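Local atomic coordinates of putative oxalate decarboxylase (Thermotoga maritima, PDB entry 1O4T), a protein that binds oxalate beside a manganese ion in a homodimer of cupin subunits and is probably an oxalate decarboxylase. Residues Glu29-Met34 against Val41-Leu46; Ala60-Pro65 against Leu124-Val129; Gly89-Asn94 against Asp104-Asp109. One frame throughout, in Å; residues are numbered along the deposited sequence.

Interaction 1: residues Glu29-Met34 against Val41-Leu46; sequences ERISNM and VEMAHL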
loop_
_atom_site.group_PDB
_atom_site.type_symbol
_atom_site.label_atom_id
_atom_site.label_comp_id
_atom_site.label_asym_id
_atom_site.label_seq_id
_atom_site.Cartn_x
_atom_site.Cartn_y
_atom_site.Cartn_z
ATOM N N GLU A 29 6.501 -16.474 -1.884
ATOM C CA GLU A 29 6.356 -17.781 -1.262
ATOM C C GLU A 29 4.959 -18.309 -1.476
ATOM O O GLU A 29 3.980 -17.606 -1.242
ATOM C CB GLU A 29 6.757 -17.812 0.221
ATOM C CG GLU A 29 5.861 -17.117 1.215
ATOM C CD GLU A 29 6.341 -17.291 2.650
ATOM O OE1 GLU A 29 6.659 -18.455 3.004
ATOM O OE2 GLU A 29 6.365 -16.275 3.411
ATOM N N ARG A 30 4.875 -19.551 -1.934
ATOM C CA ARG A 30 3.584 -20.183 -2.177
ATOM C C ARG A 30 3.158 -20.836 -0.870
ATOM O O ARG A 30 3.914 -21.618 -0.296
ATOM C CB ARG A 30 3.693 -21.178 -3.332
ATOM C CG ARG A 30 2.467 -22.019 -3.593
ATOM C CD ARG A 30 2.797 -23.335 -4.323
ATOM N NE ARG A 30 3.166 -24.488 -3.466
ATOM C CZ ARG A 30 3.571 -25.682 -3.941
ATOM N NH1 ARG A 30 3.685 -25.883 -5.252
ATOM N NH2 ARG A 30 3.879 -26.675 -3.110
ATOM N N ILE A 31 1.958 -20.489 -0.391
ATOM C CA ILE A 31 1.434 -20.992 0.882
ATOM C C ILE A 31 0.110 -21.697 0.609
ATOM O O ILE A 31 -0.756 -21.139 -0.036
ATOM C CB ILE A 31 1.205 -19.846 1.883
ATOM C CG1 ILE A 31 2.503 -19.064 2.119
ATOM C CG2 ILE A 31 0.647 -20.405 3.189
ATOM C CD1 ILE A 31 2.291 -17.674 2.679
ATOM N N SER A 32 -0.028 -22.931 1.088
ATOM C CA SER A 32 -1.266 -23.690 0.929
ATOM C C SER A 32 -2.100 -23.585 2.211
ATOM O O SER A 32 -1.562 -23.627 3.332
ATOM C CB SER A 32 -0.962 -25.134 0.559
ATOM O OG SER A 32 -0.140 -25.739 1.523
ATOM N N ASN A 33 -3.400 -23.365 2.032
ATOM C CA ASN A 33 -4.348 -23.233 3.136
ATOM C C ASN A 33 -3.922 -22.187 4.157
ATOM O O ASN A 33 -3.906 -22.428 5.357
ATOM C CB ASN A 33 -4.620 -24.608 3.777
ATOM C CG ASN A 33 -4.975 -25.647 2.742
ATOM O OD1 ASN A 33 -4.250 -26.627 2.556
ATOM N ND2 ASN A 33 -6.067 -25.416 2.021
ATOM N N MET A 34 -3.601 -20.992 3.650
ATOM C CA MET A 34 -3.056 -19.948 4.479
ATOM C C MET A 34 -4.097 -19.570 5.522
ATOM O O MET A 34 -5.233 -19.258 5.180
ATOM C CB MET A 34 -2.711 -18.724 3.637
ATOM C CG MET A 34 -1.970 -17.670 4.451
ATOM S SD MET A 34 -1.578 -16.247 3.543
ATOM C CE MET A 34 -0.594 -15.543 4.781
ATOM N N VAL A 41 -1.929 -19.798 -2.206
ATOM C CA VAL A 41 -1.791 -18.364 -2.231
ATOM C C VAL A 41 -0.285 -18.013 -2.390
ATOM O O VAL A 41 0.573 -18.873 -2.177
ATOM C CB VAL A 41 -2.448 -17.900 -0.920
ATOM C CG1 VAL A 41 -1.607 -16.957 -0.123
ATOM C CG2 VAL A 41 -3.868 -17.446 -1.196
ATOM N N GLU A 42 0.042 -16.818 -2.868
ATOM C CA GLU A 42 1.449 -16.369 -2.993
ATOM C C GLU A 42 1.650 -15.108 -2.220
ATOM O O GLU A 42 0.836 -14.193 -2.302
ATOM C CB GLU A 42 1.859 -16.089 -4.427
ATOM C CG GLU A 42 1.958 -17.328 -5.291
ATOM C CD GLU A 42 2.921 -17.133 -6.435
ATOM O OE1 GLU A 42 2.850 -16.080 -7.129
ATOM O OE2 GLU A 42 3.775 -18.023 -6.628
ATOM N N MET A 43 2.731 -15.075 -1.452
ATOM C CA MET A 43 3.085 -13.913 -0.653
ATOM C C MET A 43 4.494 -13.442 -1.001
ATOM O O MET A 43 5.446 -14.189 -0.856
ATOM C CB MET A 43 3.002 -14.243 0.826
ATOM C CG MET A 43 3.273 -13.024 1.717
ATOM S SD MET A 43 3.482 -13.462 3.450
ATOM C CE MET A 43 1.876 -13.711 3.821
ATOM N N ALA A 44 4.587 -12.198 -1.486
ATOM C CA ALA A 44 5.863 -11.531 -1.771
ATOM C C ALA A 44 6.146 -10.513 -0.679
ATOM O O ALA A 44 5.446 -9.497 -0.580
ATOM C CB ALA A 44 5.802 -10.855 -3.145
ATOM N N HIS A 45 7.174 -10.758 0.134
ATOM C CA HIS A 45 7.548 -9.825 1.189
ATOM C C HIS A 45 8.367 -8.695 0.562
ATOM O O HIS A 45 9.373 -8.930 -0.093
ATOM C CB HIS A 45 8.353 -10.487 2.286
ATOM C CG HIS A 45 7.745 -11.737 2.828
ATOM N ND1 HIS A 45 7.158 -11.795 4.076
ATOM C CD2 HIS A 45 7.638 -12.983 2.293
ATOM C CE1 HIS A 45 6.717 -13.025 4.287
ATOM N NE2 HIS A 45 6.988 -13.762 3.217
ATOM N N LEU A 46 7.923 -7.466 0.753
ATOM C CA LEU A 46 8.506 -6.326 0.047
ATOM C C LEU A 46 9.495 -5.541 0.919
ATOM O O LEU A 46 10.531 -5.086 0.423
ATOM C CB LEU A 46 7.390 -5.432 -0.476
ATOM C CG LEU A 46 6.420 -6.190 -1.346
ATOM C CD1 LEU A 46 5.393 -5.204 -1.855
ATOM C CD2 LEU A 46 7.089 -6.924 -2.478
#
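Glu29 reaches across the antiparallel pair to His45 with a side chain extended beyond CG. Glu29 CB stands 4.0 Å from Met43 O, and CG comes nearer to that same oxygen. CD lies at the edge of the imidazole, and Glu29 OE2 accepts a hydrogen bond from His45 NE2 at 2.6 Å. The oxygen is close to the ring plane and is met on its anti side, the carboxylate and ring planes being 48° apart. A long acid suits this exposed strand start because its flexible stem can bring charge to a histidine two residues past its own pair partner, Met43.

Alongside, the backbones are joined twice, Glu29 with Met43 and Ile31 with Val41, each pair exchanging two N-H to O bonds. On the face these four share, Ile31 CD1 touches Met43 CB at 4.0 Å. From beyond the strand, Met34 SD rests 3.7 Å from Val41 CG1. The methyl ends of Met34 and Met43 meet, the two side chains crossing at about a right angle. Unbranched and slender, the two buried methionines suit this spot, where Met34 also touches oxalate. The arrangement is a beta hairpin at the edge of the cupin sheet, with Met34, just past strand 29-32, contributing to the oxalate pocket.

Interaction 2: residues Ala60-Pro65 against Leu124-Val129; sequences ARMKLP and LEFLAV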
loop_
_atom_site.group_PDB
_atom_site.type_symbol
_atom_site.label_atom_id
_atom_site.label_comp_id
_atom_site.label_asym_id
_atom_site.label_seq_id
_atom_site.Cartn_x
_atom_site.Cartn_y
_atom_site.Cartn_z
ATOM N N ALA A 60 3.554 -6.753 2.333
ATOM C CA ALA A 60 3.602 -7.823 1.368
ATOM C C ALA A 60 2.565 -7.660 0.308
ATOM O O ALA A 60 1.529 -7.041 0.535
ATOM C CB ALA A 60 3.375 -9.138 2.044
ATOM N N ARG A 61 2.857 -8.227 -0.853
ATOM C CA ARG A 61 1.901 -8.309 -1.949
ATOM C C ARG A 61 1.381 -9.749 -2.019
ATOM O O ARG A 61 2.195 -10.715 -2.102
ATOM C CB ARG A 61 2.570 -7.935 -3.264
ATOM C CG ARG A 61 1.608 -7.725 -4.389
ATOM C CD ARG A 61 2.245 -7.461 -5.750
ATOM N NE ARG A 61 1.186 -7.368 -6.771
ATOM C CZ ARG A 61 1.335 -6.840 -7.990
ATOM N NH1 ARG A 61 2.509 -6.352 -8.385
ATOM N NH2 ARG A 61 0.298 -6.796 -8.823
ATOM N N MET A 62 0.059 -9.913 -1.957
ATOM C CA MET A 62 -0.548 -11.242 -1.938
ATOM C C MET A 62 -1.211 -11.442 -3.281
ATOM O O MET A 62 -1.722 -10.481 -3.814
ATOM C CB MET A 62 -1.646 -11.291 -0.906
ATOM C CG MET A 62 -1.205 -10.931 0.509
ATOM S SD MET A 62 -0.132 -12.125 1.098
ATOM C CE MET A 62 -1.159 -13.616 0.845
ATOM N N LYS A 63 -1.175 -12.673 -3.791
ATOM C CA LYS A 63 -1.884 -13.084 -4.979
ATOM C C LYS A 63 -2.715 -14.300 -4.632
ATOM O O LYS A 63 -2.171 -15.331 -4.210
ATOM C CB LYS A 63 -0.890 -13.455 -6.049
ATOM C CG LYS A 63 -1.523 -13.819 -7.382
ATOM C CD LYS A 63 -0.446 -13.901 -8.471
ATOM C CE LYS A 63 -0.090 -15.305 -8.791
ATOM N NZ LYS A 63 0.982 -15.358 -9.887
ATOM N N LEU A 64 -4.031 -14.163 -4.785
ATOM C CA LEU A 64 -5.007 -15.242 -4.599
ATOM C C LEU A 64 -5.558 -15.697 -5.964
ATOM O O LEU A 64 -6.348 -14.982 -6.608
ATOM C CB LEU A 64 -6.168 -14.766 -3.721
ATOM C CG LEU A 64 -5.962 -14.973 -2.220
ATOM C CD1 LEU A 64 -4.645 -14.324 -1.708
ATOM C CD2 LEU A 64 -7.181 -14.468 -1.419
ATOM N N PRO A 65 -5.160 -16.876 -6.408
ATOM C CA PRO A 65 -5.754 -17.459 -7.597
ATOM C C PRO A 65 -7.271 -17.623 -7.449
ATOM O O PRO A 65 -7.776 -17.656 -6.328
ATOM C CB PRO A 65 -5.091 -18.835 -7.688
ATOM C CG PRO A 65 -3.852 -18.713 -6.885
ATOM C CD PRO A 65 -4.132 -17.745 -5.823
ATOM N N LEU A 124 -6.869 -12.245 -7.711
ATOM C CA LEU A 124 -7.087 -11.138 -6.799
ATOM C C LEU A 124 -5.717 -10.804 -6.170
ATOM O O LEU A 124 -5.135 -11.649 -5.521
ATOM C CB LEU A 124 -8.070 -11.544 -5.702
ATOM C CG LEU A 124 -8.276 -10.674 -4.463
ATOM C CD1 LEU A 124 -8.874 -9.319 -4.810
ATOM C CD2 LEU A 124 -9.171 -11.451 -3.513
ATOM N N GLU A 125 -5.199 -9.607 -6.373
ATOM C CA GLU A 125 -3.971 -9.230 -5.700
ATOM C C GLU A 125 -4.194 -8.039 -4.799
ATOM O O GLU A 125 -5.004 -7.164 -5.083
ATOM C CB GLU A 125 -2.904 -8.912 -6.714
ATOM C CG GLU A 125 -2.763 -9.962 -7.798
ATOM C CD GLU A 125 -1.389 -9.983 -8.453
ATOM O OE1 GLU A 125 -0.457 -9.432 -7.857
ATOM O OE2 GLU A 125 -1.237 -10.601 -9.542
ATOM N N PHE A 126 -3.457 -7.996 -3.699
ATOM C CA PHE A 126 -3.546 -6.886 -2.801
ATOM C C PHE A 126 -2.281 -6.736 -1.974
ATOM O O PHE A 126 -1.498 -7.690 -1.779
ATOM C CB PHE A 126 -4.759 -7.026 -1.879
ATOM C CG PHE A 126 -4.810 -8.317 -1.091
ATOM C CD1 PHE A 126 -4.363 -8.369 0.210
ATOM C CD2 PHE A 126 -5.368 -9.463 -1.655
ATOM C CE1 PHE A 126 -4.412 -9.576 0.925
ATOM C CE2 PHE A 126 -5.457 -10.651 -0.954
ATOM C CZ PHE A 126 -4.994 -10.703 0.348
ATOM N N LEU A 127 -2.117 -5.532 -1.475
ATOM C CA LEU A 127 -1.090 -5.211 -0.517
ATOM C C LEU A 127 -1.564 -5.436 0.893
ATOM O O LEU A 127 -2.667 -5.056 1.222
ATOM C CB LEU A 127 -0.766 -3.734 -0.699
ATOM C CG LEU A 127 0.663 -3.353 -0.873
ATOM C CD1 LEU A 127 1.285 -4.076 -2.068
ATOM C CD2 LEU A 127 0.676 -1.794 -1.004
ATOM N N ALA A 128 -0.724 -6.012 1.744
ATOM C CA ALA A 128 -1.050 -6.249 3.164
ATOM C C ALA A 128 0.019 -5.634 4.038
ATOM O O ALA A 128 1.204 -5.912 3.849
ATOM C CB ALA A 128 -1.175 -7.712 3.431
ATOM N N VAL A 129 -0.391 -4.829 5.013
ATOM C CA VAL A 129 0.527 -4.157 5.894
ATOM C C VAL A 129 0.051 -4.355 7.349
ATOM O O VAL A 129 -1.057 -4.011 7.681
ATOM C CB VAL A 129 0.576 -2.635 5.622
ATOM C CG1 VAL A 129 1.784 -2.028 6.307
ATOM C CG2 VAL A 129 0.655 -2.382 4.147
#
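Ala60 and Ala128, Met62 and Phe126, and Leu64 and Leu124 form three hydrogen-bonded antiparallel pairs, each exchanging two backbone bonds. Those from Met62 N to Phe126 O (2.7 Å, 177° at the hydrogen) and from Leu64 N to Leu124 O are almost straight. Between them, CA-H groups of Arg61, Lys63, Glu125 and Leu127 touch carbonyl oxygens of the partner strand.

Charge gathers on the face of Arg61, Lys63 and Glu125. Arg61 is extended from CG to NE, and Arg61 NE makes a salt bridge with Glu125 OE1 at 2.9 Å; NH2 of Arg61 is equally near that oxygen, with guanidinium and carboxylate planes turned 50° apart. Lys63 runs beside Glu125 in the same direction, its CD 3.6 Å from Glu125 OE2, while its amine bends away to a weak, long ion pair with Glu42. An alanine in place of Arg61 would probably leave Glu125 OE1 without its charged mate and the carboxylate freer to turn.

The other face is apolar. Phe126 CG is set between its backbone N and carbonyl carbon (chi1 55°). The ring meets Met62, whose CB sits over one face, offset toward the rim, 3.8 Å from the Phe126 centroid in a CH-pi contact. Met62 CG meets CE1 of that ring, and Leu64 CD1 lies 3.8 Å from Phe126 CE2. Small Ala128 fits beside Glu80, a manganese ligand, and Phe126 meets the ring of oxalate-binding Tyr82. The chemistry thus gives this strand pair one face mixing the ionic group with Leu127, partly covered by the second subunit, and one apolar face toward the metal and oxalate site.

Interaction 3: residues Gly89-Asn94 against Asp104-Asp109; sequences GVFHDN and DVCFTD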
loop_
_atom_site.group_PDB
_atom_site.type_symbol
_atom_site.label_atom_id
_atom_site.label_comp_id
_atom_site.label_asym_id
_atom_site.label_seq_id
_atom_site.Cartn_x
_atom_site.Cartn_y
_atom_site.Cartn_z
ATOM N N GLY A 89 -13.294 -9.906 -5.034
ATOM C CA GLY A 89 -13.474 -10.898 -4.004
ATOM C C GLY A 89 -14.355 -10.430 -2.865
ATOM O O GLY A 89 -15.116 -9.481 -3.002
ATOM N N VAL A 90 -14.272 -11.145 -1.749
ATOM C CA VAL A 90 -15.092 -10.858 -0.588
ATOM C C VAL A 90 -14.183 -10.803 0.647
ATOM O O VAL A 90 -13.411 -11.729 0.911
ATOM C CB VAL A 90 -16.170 -11.907 -0.390
ATOM C CG1 VAL A 90 -17.004 -11.535 0.776
ATOM C CG2 VAL A 90 -17.043 -12.038 -1.609
ATOM N N PHE A 91 -14.242 -9.672 1.344
ATOM C CA PHE A 91 -13.550 -9.422 2.584
ATOM C C PHE A 91 -14.496 -9.663 3.754
ATOM O O PHE A 91 -15.632 -9.161 3.769
ATOM C CB PHE A 91 -13.110 -7.965 2.579
ATOM C CG PHE A 91 -12.403 -7.541 3.818
ATOM C CD1 PHE A 91 -11.180 -8.099 4.160
ATOM C CD2 PHE A 91 -12.920 -6.556 4.623
ATOM C CE1 PHE A 91 -10.488 -7.700 5.292
ATOM C CE2 PHE A 91 -12.207 -6.145 5.789
ATOM C CZ PHE A 91 -11.003 -6.738 6.105
ATOM N N HIS A 92 -14.070 -10.479 4.698
ATOM C CA HIS A 92 -14.836 -10.725 5.896
ATOM C C HIS A 92 -14.175 -9.984 7.044
ATOM O O HIS A 92 -12.996 -10.194 7.304
ATOM C CB HIS A 92 -14.873 -12.225 6.231
ATOM C CG HIS A 92 -15.716 -12.566 7.429
ATOM N ND1 HIS A 92 -17.033 -12.968 7.324
ATOM C CD2 HIS A 92 -15.435 -12.562 8.757
ATOM C CE1 HIS A 92 -17.527 -13.190 8.529
ATOM N NE2 HIS A 92 -16.576 -12.963 9.417
ATOM N N ASP A 93 -14.933 -9.153 7.739
ATOM C CA ASP A 93 -14.446 -8.537 8.977
ATOM C C ASP A 93 -15.632 -8.116 9.870
ATOM O O ASP A 93 -16.729 -7.797 9.381
ATOM C CB ASP A 93 -13.480 -7.410 8.606
ATOM C CG ASP A 93 -12.999 -6.570 9.798
ATOM O OD1 ASP A 93 -11.815 -6.668 10.193
ATOM O OD2 ASP A 93 -13.728 -5.725 10.358
ATOM N N ASN A 94 -15.422 -8.210 11.186
ATOM C CA ASN A 94 -16.470 -7.971 12.187
ATOM C C ASN A 94 -17.775 -8.721 11.875
ATOM O O ASN A 94 -18.877 -8.181 12.019
ATOM C CB ASN A 94 -16.716 -6.462 12.334
ATOM C CG ASN A 94 -17.530 -6.123 13.541
ATOM O OD1 ASN A 94 -17.231 -6.542 14.645
ATOM N ND2 ASN A 94 -18.589 -5.384 13.334
ATOM N N ASP A 104 -10.068 -0.685 -3.331
ATOM C CA ASP A 104 -10.631 -0.747 -1.974
ATOM C C ASP A 104 -9.563 -0.897 -0.898
ATOM O O ASP A 104 -8.582 -1.644 -1.033
ATOM C CB ASP A 104 -11.631 -1.894 -1.863
ATOM C CG ASP A 104 -12.908 -1.650 -2.645
ATOM O OD1 ASP A 104 -13.220 -0.513 -3.111
ATOM O OD2 ASP A 104 -13.679 -2.588 -2.865
ATOM N N VAL A 105 -9.776 -0.208 0.204
ATOM C CA VAL A 105 -8.948 -0.378 1.405
ATOM C C VAL A 105 -9.755 -1.218 2.382
ATOM O O VAL A 105 -10.902 -0.890 2.650
ATOM C CB VAL A 105 -8.638 0.966 2.046
ATOM C CG1 VAL A 105 -7.914 0.811 3.390
ATOM C CG2 VAL A 105 -7.836 1.819 1.096
ATOM N N CYS A 106 -9.148 -2.290 2.908
ATOM C CA CYS A 106 -9.770 -3.102 3.973
ATOM C C CYS A 106 -8.973 -2.934 5.229
ATOM O O CYS A 106 -7.776 -3.233 5.226
ATOM C CB CYS A 106 -9.793 -4.571 3.578
ATOM S SG CYS A 106 -10.471 -4.874 1.944
ATOM N N PHE A 107 -9.618 -2.450 6.281
ATOM C CA PHE A 107 -9.003 -2.158 7.566
ATOM C C PHE A 107 -9.474 -3.128 8.644
ATOM O O PHE A 107 -10.689 -3.251 8.913
ATOM C CB PHE A 107 -9.347 -0.732 7.999
ATOM C CG PHE A 107 -8.646 -0.306 9.245
ATOM C CD1 PHE A 107 -7.296 -0.014 9.214
ATOM C CD2 PHE A 107 -9.319 -0.226 10.453
ATOM C CE1 PHE A 107 -6.622 0.367 10.378
ATOM C CE2 PHE A 107 -8.661 0.139 11.610
ATOM C CZ PHE A 107 -7.318 0.412 11.580
ATOM N N THR A 108 -8.529 -3.836 9.256
ATOM C CA THR A 108 -8.846 -4.738 10.376
ATOM C C THR A 108 -8.138 -4.284 11.635
ATOM O O THR A 108 -6.922 -4.174 11.665
ATOM C CB THR A 108 -8.444 -6.167 10.052
ATOM O OG1 THR A 108 -9.216 -6.634 8.959
ATOM C CG2 THR A 108 -8.828 -7.106 11.162
ATOM N N ASP A 109 -8.911 -4.020 12.673
ATOM C CA ASP A 109 -8.384 -3.390 13.865
ATOM C C ASP A 109 -7.950 -4.448 14.859
ATOM O O ASP A 109 -8.268 -5.640 14.705
ATOM C CB ASP A 109 -9.456 -2.485 14.493
ATOM C CG ASP A 109 -8.872 -1.256 15.165
ATOM O OD1 ASP A 109 -7.663 -1.231 15.505
ATOM O OD2 ASP A 109 -9.572 -0.258 15.384
#
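The hydroxyl OG1 of Thr108 is approached by three groups. Thr108 OG1 donates a hydrogen bond to Asp93 OD1 at 2.9 Å, and it shares a weak hydrogen bond with ND1 of His114, a manganese ligand. The tip of Phe91 is the third neighbour, its CZ standing 3.4 Å from Thr108 OG1, which lies in the plane of the ring at its edge. OD1 of Asp93 is met on its anti side, 33° out of the carboxylate plane, as the two side chains slide past each other in opposite directions. The methyl CG2 of Thr108 is also close to Asp93 OD1, at 3.2 Å. Asp93 has CG anti to its backbone N (chi1 174°), which points CG toward the opposite strand. Threonine suits the spot by offering a hydroxyl on a branched carbon that is well accommodated in a strand.

Next to this polar group, Cys106 lies over one face of the Phe91 ring. Cys106 CB is over the ring centre, 3.5 Å from the Phe91 centroid and making a CH-pi contact, and Cys106 SG is 4.0 Å from the same point in a sulfur-aromatic contact. The small cysteine lets CB and SG both lie over the ring. The backbones do not pair: the strand axes come no nearer than 8.5 Å, so the contact between these two strands, which belong to the two sheets of the cupin fold, is made mainly by side chains. Val20 of the second subunit also packs on Phe91.

Asp93 OD1 has Glu112 OE1 close by, and this would probably raise the proton affinity of one of the carboxylates. The chemistry implies a second shell in which Asp93 holds Thr108, and Thr108 probably helps to orient the metal ligand His114, with the apolar pair of Phe91 and Cys106 beside the polar group.

How the interactions relate
Interactions 1 and 2 are neighbours in one antiparallel sheet, their centres about 9 Å apart, and strands 40-45 and 56-64 join them directly: Ala44 N probably hydrogen-bonds to Arg61 O, and Val41 packs on Leu64. Interaction 3 lies about 13 Å from interaction 2 and about 19 Å from interaction 1, centre to centre, with interactions 1 and 3 on opposite sides of the chain's centre. It links this sheet, through edge strand 104-108, to the other sheet. Along the chain interaction 1 comes first, and both segments of interaction 3 fall between those of interaction 2. Together they bound the cupin interior from several sides, around manganese and oxalate, while strand 104-108 continues the sheet into the second subunit.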